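Single-stranded DNA-binding protein (Thermus thermophilus, PDB 2CWA) binds single-stranded DNA and probably recruits partner proteins to it during DNA replication, recombination and repair. Local coordinates at residues 135-140 against 153-158; 149-154 against 180-185. All coordinates share one frame; numbering follows the deposited sequence.

Contact 1: residues 135-140 against 153-158; sequences GNLTRD and ARLGLA
T138 holds OG1, and R139 holds CG, between the backbone N and the carbonyl carbon (chi1 57° and 60°), and from there each side chain reaches across to G156. In T138 that leaves CG2 anti to the carbonyl carbon and against CB of A158, at 3.5 Å. The R139 chain then runs extended from CG to NE and lays its guanidinium over the G156 backbone, one face covering the peptide with NH1 3.5 Å from G156 CA. A CB on G156 would clash with both T138 OG1 and R139 NH1, so the flat approach depends on the glycine. NH2 of R139 is also salt-bridged to E174, which fixes the far end of the group; an alanine in place of R139 would probably leave E174 without its mate and the G156 backbone uncovered. The two segments belong to the antiparallel hairpin of strands 128-145 and 151-161 in the second OB-fold domain. N136 and A158 form its hydrogen-bonded pair, with N136 N to A158 O at 3.1 Å and A158 N to N136 O at 2.9 Å. L137 and L157 follow as a non-hydrogen-bonded pair. T138 N then donates to G156 O at 2.9 Å, from 37° above the carbonyl plane. Beyond it direct pairing gives way to water: one molecule donates to R139 O and accepts from G156 N, and another donates to both D140 O and R154 O. On the face of L137 and L157, CD2 of L137 meets CB of L155 at 3.9 Å, next to L194 of strand 193-206, while L157 CD1 lies 3.6 Å from G135 C.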
loop_
_atom_site.group_PDB
_atom_site.type_symbol
_atom_site.label_atom_id
_atom_site.label_comp_id
_atom_site.label_asym_id
_atom_site.label_seq_id
_atom_site.Cartn_x
_atom_site.Cartn_y
_atom_site.Cartn_z
ATOM N N GLY A 135 12.130 -3.766 9.400
ATOM C CA GLY A 135 13.365 -4.015 8.685
ATOM C C GLY A 135 14.421 -3.074 9.220
ATOM O O GLY A 135 14.375 -2.681 10.391
ATOM N N ASN A 136 15.382 -2.712 8.376
ATOM C CA ASN A 136 16.449 -1.805 8.775
ATOM C C ASN A 136 16.561 -0.656 7.775
ATOM O O ASN A 136 16.259 -0.822 6.597
ATOM C CB ASN A 136 17.782 -2.553 8.844
ATOM C CG ASN A 136 17.806 -3.603 9.941
ATOM O OD1 ASN A 136 18.314 -3.363 11.037
ATOM N ND2 ASN A 136 17.239 -4.765 9.656
ATOM N N LEU A 137 16.998 0.504 8.254
ATOM C CA LEU A 137 17.159 1.672 7.395
ATOM C C LEU A 137 18.335 1.489 6.450
ATOM O O LEU A 137 19.421 1.058 6.856
ATOM C CB LEU A 137 17.378 2.935 8.237
ATOM C CG LEU A 137 16.211 3.400 9.112
ATOM C CD1 LEU A 137 16.598 4.700 9.829
ATOM C CD2 LEU A 137 14.976 3.618 8.246
ATOM N N THR A 138 18.108 1.820 5.184
ATOM C CA THR A 138 19.132 1.705 4.158
ATOM C C THR A 138 19.975 2.969 4.085
ATOM O O THR A 138 21.005 2.994 3.403
ATOM C CB THR A 138 18.499 1.472 2.784
ATOM O OG1 THR A 138 17.590 2.541 2.494
ATOM C CG2 THR A 138 17.738 0.151 2.768
ATOM N N ARG A 139 19.535 4.013 4.786
ATOM C CA ARG A 139 20.244 5.292 4.801
ATOM C C ARG A 139 19.739 6.152 5.964
ATOM O O ARG A 139 18.738 5.815 6.597
ATOM C CB ARG A 139 20.021 6.028 3.470
ATOM C CG ARG A 139 18.557 6.347 3.165
ATOM C CD ARG A 139 18.393 7.078 1.825
ATOM N NE ARG A 139 17.043 7.625 1.663
ATOM C CZ ARG A 139 16.021 6.983 1.098
ATOM N NH1 ARG A 139 16.175 5.755 0.619
ATOM N NH2 ARG A 139 14.833 7.572 1.021
ATOM N N ASP A 140 20.434 7.249 6.257
ATOM C CA ASP A 140 19.999 8.131 7.335
ATOM C C ASP A 140 18.704 8.811 6.921
ATOM O O ASP A 140 18.452 9.002 5.730
ATOM C CB ASP A 140 21.045 9.203 7.633
ATOM C CG ASP A 140 22.332 8.627 8.172
ATOM O OD1 ASP A 140 22.266 7.640 8.937
ATOM O OD2 ASP A 140 23.406 9.171 7.842
ATOM N N ALA A 153 9.610 13.617 7.390
ATOM C CA ALA A 153 10.758 12.726 7.302
ATOM C C ALA A 153 10.548 11.679 6.229
ATOM O O ALA A 153 9.441 11.183 6.040
ATOM C CB ALA A 153 10.987 12.035 8.654
ATOM N N ARG A 154 11.620 11.360 5.516
ATOM C CA ARG A 154 11.564 10.339 4.489
ATOM C C ARG A 154 12.651 9.330 4.829
ATOM O O ARG A 154 13.809 9.690 5.033
ATOM C CB ARG A 154 11.762 10.957 3.106
ATOM C CG ARG A 154 10.542 11.759 2.672
ATOM C CD ARG A 154 10.720 12.395 1.298
ATOM N NE ARG A 154 9.652 13.349 1.016
ATOM C CZ ARG A 154 8.383 13.024 0.815
ATOM N NH1 ARG A 154 8.011 11.752 0.856
ATOM N NH2 ARG A 154 7.478 13.971 0.593
ATOM N N LEU A 155 12.245 8.069 4.921
ATOM C CA LEU A 155 13.140 6.973 5.283
ATOM C C LEU A 155 13.163 5.884 4.212
ATOM O O LEU A 155 12.183 5.692 3.495
ATOM C CB LEU A 155 12.661 6.341 6.594
ATOM C CG LEU A 155 12.359 7.245 7.795
ATOM C CD1 LEU A 155 11.429 6.524 8.763
ATOM C CD2 LEU A 155 13.646 7.641 8.479
ATOM N N GLY A 156 14.287 5.174 4.121
ATOM C CA GLY A 156 14.419 4.074 3.175
ATOM C C GLY A 156 14.497 2.808 4.020
ATOM O O GLY A 156 15.396 2.684 4.854
ATOM N N LEU A 157 13.569 1.877 3.810
ATOM C CA LEU A 157 13.514 0.644 4.596
ATOM C C LEU A 157 13.754 -0.634 3.802
ATOM O O LEU A 157 13.186 -0.825 2.728
ATOM C CB LEU A 157 12.147 0.529 5.280
ATOM C CG LEU A 157 11.969 -0.652 6.242
ATOM C CD1 LEU A 157 12.790 -0.401 7.502
ATOM C CD2 LEU A 157 10.500 -0.829 6.589
ATOM N N ALA A 158 14.584 -1.517 4.353
ATOM C CA ALA A 158 14.877 -2.799 3.718
ATOM C C ALA A 158 14.253 -3.893 4.572
ATOM O O ALA A 158 14.623 -4.069 5.739
ATOM C CB ALA A 158 16.386 -3.010 3.611
HETATM O O HOH W 1 15.253 1.194 0.974
HETATM O O HOH W 2 16.356 6.452 5.847
HETATM O O HOH W 3 16.222 8.593 4.018
#

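Contact 2: residues 149-154 against 180-185; sequences GTAVAR and DLAEWA
A151 is the first residue of 149-154 to meet the helical segment 180-185, its CB directed at the helix. That methyl lies 3.6 Å from CG of E183 and 4.0 Å from CB of A182, so it touches two successive helix residues. The aliphatic part of E183 does the touching; its OE2 makes a weak hydrogen bond to the hydroxyl of Y145 on the adjoining strand. V152 turns its side chain away from the helix, as the alternation of a strand requires, and offers mainly backbone, its N lying 3.9 Å from A182 CB. A153 points back to the helix. A182 CB sits 3.4 Å from A153 N and 3.7 Å from A153 CB, while A185, one turn on, approaches A153 CB at 4.3 Å. With methyl groups at the centre, the backbones come close: the axes of strand and helix pass within 6.5 Å, at 52° between their chain directions. L143 of strand 128-145 touches both A153 and A182, and A185 also touches L223 of strand 222-224. A short helix following the third strand of the barrel, here 169-178, and packed against the barrel strands, is characteristic of the OB fold.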
loop_
_atom_site.group_PDB
_atom_site.type_symbol
_atom_site.label_atom_id
_atom_site.label_comp_id
_atom_site.label_asym_id
_atom_site.label_seq_id
_atom_site.Cartn_x
_atom_site.Cartn_y
_atom_site.Cartn_z
ATOM N N GLY A 149 6.240 25.269 8.545
ATOM C CA GLY A 149 7.068 24.732 9.614
ATOM C C GLY A 149 6.802 23.289 10.022
ATOM O O GLY A 149 7.313 22.830 11.043
ATOM N N THR A 150 6.011 22.567 9.238
ATOM C CA THR A 150 5.708 21.173 9.554
ATOM C C THR A 150 6.872 20.259 9.171
ATOM O O THR A 150 7.407 20.349 8.063
ATOM C CB THR A 150 4.461 20.693 8.805
ATOM O OG1 THR A 150 3.363 21.564 9.100
ATOM C CG2 THR A 150 4.103 19.272 9.230
ATOM N N ALA A 151 7.267 19.382 10.092
ATOM C CA ALA A 151 8.364 18.455 9.824
ATOM C C ALA A 151 7.891 17.280 8.968
ATOM O O ALA A 151 6.766 16.792 9.116
ATOM C CB ALA A 151 8.950 17.937 11.134
ATOM N N VAL A 152 8.752 16.835 8.061
ATOM C CA VAL A 152 8.423 15.706 7.195
ATOM C C VAL A 152 9.689 14.893 7.031
ATOM O O VAL A 152 10.716 15.413 6.600
ATOM C CB VAL A 152 7.947 16.151 5.795
ATOM C CG1 VAL A 152 7.311 14.970 5.072
ATOM C CG2 VAL A 152 6.968 17.292 5.911
ATOM N N ALA A 153 9.610 13.617 7.390
ATOM C CA ALA A 153 10.758 12.726 7.302
ATOM C C ALA A 153 10.548 11.679 6.229
ATOM O O ALA A 153 9.441 11.183 6.040
ATOM C CB ALA A 153 10.987 12.035 8.654
ATOM N N ARG A 154 11.620 11.360 5.516
ATOM C CA ARG A 154 11.564 10.339 4.489
ATOM C C ARG A 154 12.651 9.330 4.829
ATOM O O ARG A 154 13.809 9.690 5.033
ATOM C CB ARG A 154 11.762 10.957 3.106
ATOM C CG ARG A 154 10.542 11.759 2.672
ATOM C CD ARG A 154 10.720 12.395 1.298
ATOM N NE ARG A 154 9.652 13.349 1.016
ATOM C CZ ARG A 154 8.383 13.024 0.815
ATOM N NH1 ARG A 154 8.011 11.752 0.856
ATOM N NH2 ARG A 154 7.478 13.971 0.593
ATOM N N ASP A 180 5.461 15.241 14.713
ATOM C CA ASP A 180 6.231 14.653 15.810
ATOM C C ASP A 180 6.891 13.346 15.400
ATOM O O ASP A 180 8.046 13.086 15.745
ATOM C CB ASP A 180 5.339 14.406 17.030
ATOM C CG ASP A 180 4.740 15.684 17.585
ATOM O OD1 ASP A 180 5.391 16.748 17.481
ATOM O OD2 ASP A 180 3.625 15.619 18.138
ATOM N N LEU A 181 6.148 12.529 14.661
ATOM C CA LEU A 181 6.648 11.242 14.196
ATOM C C LEU A 181 7.883 11.472 13.332
ATOM O O LEU A 181 8.851 10.709 13.387
ATOM C CB LEU A 181 5.551 10.537 13.396
ATOM C CG LEU A 181 5.595 9.017 13.256
ATOM C CD1 LEU A 181 5.767 8.380 14.635
ATOM C CD2 LEU A 181 4.298 8.534 12.596
ATOM N N ALA A 182 7.861 12.544 12.546
ATOM C CA ALA A 182 8.992 12.856 11.684
ATOM C C ALA A 182 10.172 13.311 12.525
ATOM O O ALA A 182 11.315 12.937 12.264
ATOM C CB ALA A 182 8.606 13.945 10.666
ATOM N N GLU A 183 9.907 14.114 13.547
ATOM C CA GLU A 183 10.996 14.587 14.383
ATOM C C GLU A 183 11.600 13.437 15.190
ATOM O O GLU A 183 12.803 13.406 15.435
ATOM C CB GLU A 183 10.504 15.730 15.274
ATOM C CG GLU A 183 10.021 16.912 14.422
ATOM C CD GLU A 183 9.629 18.134 15.226
ATOM O OE1 GLU A 183 8.795 17.998 16.145
ATOM O OE2 GLU A 183 10.147 19.233 14.922
ATOM N N TRP A 184 10.767 12.481 15.577
ATOM C CA TRP A 184 11.257 11.319 16.323
ATOM C C TRP A 184 12.183 10.514 15.411
ATOM O O TRP A 184 13.242 10.052 15.833
ATOM C CB TRP A 184 10.083 10.437 16.761
ATOM C CG TRP A 184 10.488 9.169 17.467
ATOM C CD1 TRP A 184 10.670 8.999 18.813
ATOM C CD2 TRP A 184 10.778 7.901 16.859
ATOM N NE1 TRP A 184 11.057 7.700 19.080
ATOM C CE2 TRP A 184 11.130 7.007 17.899
ATOM C CE3 TRP A 184 10.774 7.433 15.536
ATOM C CZ2 TRP A 184 11.476 5.672 17.656
ATOM C CZ3 TRP A 184 11.118 6.105 15.295
ATOM C CH2 TRP A 184 11.464 5.240 16.351
ATOM N N ALA A 185 11.782 10.375 14.149
ATOM C CA ALA A 185 12.551 9.611 13.161
ATOM C C ALA A 185 13.885 10.230 12.759
ATOM O O ALA A 185 14.806 9.519 12.346
ATOM C CB ALA A 185 11.698 9.376 11.912
#

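How the contacts relate
Strand 128-145 comes first along the chain, and its 135-140 part waits for the return strand 151-161. Contact 1 closes that hairpin, with twelve residues between its segments. The turn leads into 149-154, where contact 2 begins, and A153 and R154 belong to both contacts. Contact 2 closes a longer loop of 25 residues, running through the rest of strand 151-161 and strand 169-178 to helix 179-185. The loops cross rather than nest, since 149-154 starts before contact 1 is complete and 180-185 comes after it. Their centres lie 14 Å apart, and L155 CD1 meets A185 CB at 4.3 Å. Strand 151-161 thus ties the hairpin to the helix within one OB domain.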